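Local atomic coordinates of diaminopimelate decarboxylase (Aquifex aeolicus, PDB entry 2P3E), a protein that probably catalyses the pyridoxal 5'-phosphate-dependent decarboxylation of meso-diaminopimelate to L-lysine, the last step of lysine biosynthesis by the diaminopimelate pathway. Residues L93-G98 / E102-A107. Numbering follows the deposited sequence.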
ATOM      1  N   LEU B  93      14.002  14.601   1.733  1.00 17.62           N
ATOM      2  CA  LEU B  93      14.435  14.025   0.477  1.00 18.43           C
ATOM      3  C   LEU B  93      14.888  15.078  -0.518  1.00 18.47           C
ATOM      4  O   LEU B  93      15.966  14.958  -1.114  1.00 18.54           O
ATOM      5  CB  LEU B  93      13.294  13.205  -0.091  1.00 18.95           C
ATOM      6  CG  LEU B  93      13.554  12.188  -1.184  1.00 20.95           C
ATOM      7  CD1 LEU B  93      14.316  10.979  -0.642  1.00 19.83           C
ATOM      8  CD2 LEU B  93      12.186  11.800  -1.634  1.00 22.96           C
ATOM      9  N   ALA B  94      14.092  16.139  -0.676  1.00 18.41           N
ATOM     10  CA  ALA B  94      14.444  17.219  -1.613  1.00 18.60           C
ATOM     11  C   ALA B  94      15.797  17.820  -1.210  1.00 19.37           C
ATOM     12  O   ALA B  94      16.682  18.005  -2.056  1.00 18.85           O
ATOM     13  CB  ALA B  94      13.342  18.305  -1.628  1.00 17.74           C
ATOM     14  N   LYS B  95      15.948  18.090   0.089  1.00 20.35           N
ATOM     15  CA  LYS B  95      17.177  18.696   0.631  1.00 22.92           C
ATOM     16  C   LYS B  95      18.415  17.812   0.465  1.00 23.60           C
ATOM     17  O   LYS B  95      19.471  18.306   0.076  1.00 24.92           O
ATOM     18  CB  LYS B  95      16.980  19.126   2.096  1.00 22.51           C
ATOM     19  CG  LYS B  95      16.159  20.418   2.235  1.00 23.67           C
ATOM     20  CD  LYS B  95      15.633  20.643   3.660  1.00 24.60           C
ATOM     21  CE  LYS B  95      16.672  21.249   4.579  1.00 27.00           C
ATOM     22  NZ  LYS B  95      16.100  21.613   5.914  1.00 28.61           N
ATOM     23  N   LYS B  96      18.267  16.510   0.724  1.00 25.17           N
ATOM     24  CA  LYS B  96      19.327  15.527   0.522  1.00 26.00           C
ATOM     25  C   LYS B  96      19.731  15.416  -0.930  1.00 26.23           C
ATOM     26  O   LYS B  96      20.904  15.141  -1.235  1.00 26.88           O
ATOM     27  CB  LYS B  96      18.879  14.135   0.984  1.00 27.28           C
ATOM     28  CG  LYS B  96      18.921  13.917   2.480  1.00 29.87           C
ATOM     29  CD  LYS B  96      20.283  13.421   2.937  1.00 33.68           C
ATOM     30  CE  LYS B  96      20.228  13.071   4.409  1.00 34.13           C
ATOM     31  NZ  LYS B  96      21.601  12.865   4.965  1.00 36.56           N
ATOM     32  N   ALA B  97      18.765  15.601  -1.826  1.00 24.60           N
ATOM     33  CA  ALA B  97      19.040  15.567  -3.257  1.00 24.10           C
ATOM     34  C   ALA B  97      19.615  16.878  -3.809  1.00 23.01           C
ATOM     35  O   ALA B  97      19.842  16.997  -5.015  1.00 23.74           O
ATOM     36  CB  ALA B  97      17.778  15.152  -4.030  1.00 23.70           C
ATOM     37  N   GLY B  98      19.853  17.852  -2.940  1.00 22.25           N
ATOM     38  CA  GLY B  98      20.482  19.104  -3.358  1.00 21.69           C
ATOM     39  C   GLY B  98      19.527  20.178  -3.858  1.00 21.93           C
ATOM     40  O   GLY B  98      19.970  21.226  -4.341  1.00 21.79           O
ATOM     41  N   GLU B 102      14.645  27.512  -1.630  1.00 22.06           N
ATOM     42  CA  GLU B 102      14.163  28.562  -2.530  1.00 22.03           C
ATOM     43  C   GLU B 102      13.412  28.018  -3.761  1.00 20.56           C
ATOM     44  O   GLU B 102      12.716  28.769  -4.454  1.00 20.29           O
ATOM     45  CB  GLU B 102      15.319  29.485  -2.945  1.00 23.27           C
ATOM     46  CG  GLU B 102      15.961  30.260  -1.769  1.00 26.25           C
ATOM     47  CD  GLU B 102      17.010  29.473  -1.004  0.60 29.33           C
ATOM     48  OE1 GLU B 102      17.274  28.315  -1.366  1.00 30.64           O
ATOM     49  OE2 GLU B 102      17.580  30.017  -0.029  1.00 33.00           O
ATOM     50  N   ARG B 103      13.553  26.720  -4.044  1.00 19.10           N
ATOM     51  CA  ARG B 103      12.796  26.086  -5.134  1.00 17.35           C
ATOM     52  C   ARG B 103      11.802  25.027  -4.600  1.00 16.74           C
ATOM     53  O   ARG B 103      11.322  24.187  -5.348  1.00 15.00           O
ATOM     54  CB  ARG B 103      13.739  25.460  -6.151  1.00 17.88           C
ATOM     55  CG  ARG B 103      14.782  26.436  -6.770  1.00 19.14           C
ATOM     56  CD  ARG B 103      15.317  25.943  -8.122  1.00 20.56           C
ATOM     57  NE  ARG B 103      15.785  24.547  -8.085  1.00 21.93           N
ATOM     58  CZ  ARG B 103      17.059  24.143  -8.190  0.50 23.02           C
ATOM     59  NH1 ARG B 103      18.047  25.034  -8.353  1.00 24.92           N
ATOM     60  NH2 ARG B 103      17.348  22.834  -8.153  1.00 19.32           N
ATOM     61  N   ILE B 104      11.484  25.088  -3.309  1.00 16.37           N
ATOM     62  CA  ILE B 104      10.585  24.105  -2.693  1.00 15.55           C
ATOM     63  C   ILE B 104       9.248  24.735  -2.306  1.00 16.00           C
ATOM     64  O   ILE B 104       9.217  25.789  -1.640  1.00 15.70           O
ATOM     65  CB  ILE B 104      11.253  23.435  -1.460  1.00 16.19           C
ATOM     66  CG1 ILE B 104      12.528  22.700  -1.897  1.00 15.32           C
ATOM     67  CG2 ILE B 104      10.240  22.543  -0.663  1.00 13.76           C
ATOM     68  CD1 ILE B 104      13.269  21.993  -0.757  1.00 18.71           C
ATOM     69  N   VAL B 105       8.151  24.098  -2.742  1.00 15.47           N
ATOM     70  CA  VAL B 105       6.802  24.504  -2.354  1.00 15.34           C
ATOM     71  C   VAL B 105       6.101  23.342  -1.619  1.00 15.97           C
ATOM     72  O   VAL B 105       6.303  22.178  -1.957  1.00 14.94           O
ATOM     73  CB  VAL B 105       5.954  24.998  -3.567  1.00 15.83           C
ATOM     74  CG1 VAL B 105       6.585  26.260  -4.205  1.00 15.23           C
ATOM     75  CG2 VAL B 105       5.791  23.888  -4.625  1.00 14.05           C
ATOM     76  N   TYR B 106       5.278  23.669  -0.631  1.00 15.92           N
ATOM     77  CA  TYR B 106       4.757  22.650   0.270  1.00 17.72           C
ATOM     78  C   TYR B 106       3.232  22.661   0.219  1.00 17.99           C
ATOM     79  O   TYR B 106       2.602  23.617   0.687  1.00 18.90           O
ATOM     80  CB  TYR B 106       5.273  22.907   1.699  1.00 18.05           C
ATOM     81  CG  TYR B 106       5.053  21.814   2.775  1.00 19.19           C
ATOM     82  CD1 TYR B 106       5.742  21.880   3.991  1.00 21.07           C
ATOM     83  CD2 TYR B 106       4.198  20.735   2.578  1.00 18.78           C
ATOM     84  CE1 TYR B 106       5.564  20.913   4.991  1.00 22.24           C
ATOM     85  CE2 TYR B 106       4.014  19.762   3.580  1.00 19.97           C
ATOM     86  CZ  TYR B 106       4.703  19.861   4.779  1.00 21.63           C
ATOM     87  OH  TYR B 106       4.538  18.898   5.781  1.00 21.89           O
ATOM     88  N   ALA B 107       2.649  21.604  -0.346  1.00 18.26           N
ATOM     89  CA  ALA B 107       1.189  21.493  -0.462  1.00 19.46           C
ATOM     90  C   ALA B 107       0.589  20.444   0.475  1.00 20.42           C
ATOM     91  O   ALA B 107       1.282  19.828   1.270  1.00 20.27           O
ATOM     92  CB  ALA B 107       0.789  21.208  -1.879  1.00 19.42           C
TER
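Ile104 lays its CD1 methyl across the methyl of Ala94. CD1 of Ile104 lies 3.8 Å from CB of Ala94, and each residue directs its CB at the opposite segment. Two torsions of Ile104 place the methyl there. CG1 sits anti to the carbonyl carbon, beside the backbone N (chi1 -61°), and the extended chi2 of -180° takes CD1 on to the helix. Beyond the methyl, nearly in line with the CG1-CD1 bond, lies Lys95 CG, 4.4 Å from Ile104 CD1, a looser touch. The amine of Lys95 does not join in; its NZ is hydrogen-bonded to Ser122 OG. The two segments share no hydrogen bond, so the contact is purely apolar and small. They belong to a beta-alpha-beta unit, strand 82-85, helix 88-96 and strand 104-106, in the TIM-barrel domain of this class-II decarboxylase family. Ala94 also touches Ala83 on the neighbouring parallel strand 82-85. Through this one alanine the helix packs on two adjacent strands. Gly98 ends the helix in a Schellman motif, with Gly98 N bonded to Lys95 O at 3.1 Å. The positive phi of Gly98 (88°) starts the turn back toward strand 104-106. Val105, next along that strand, touches Glu279, a probable cofactor-binding residue.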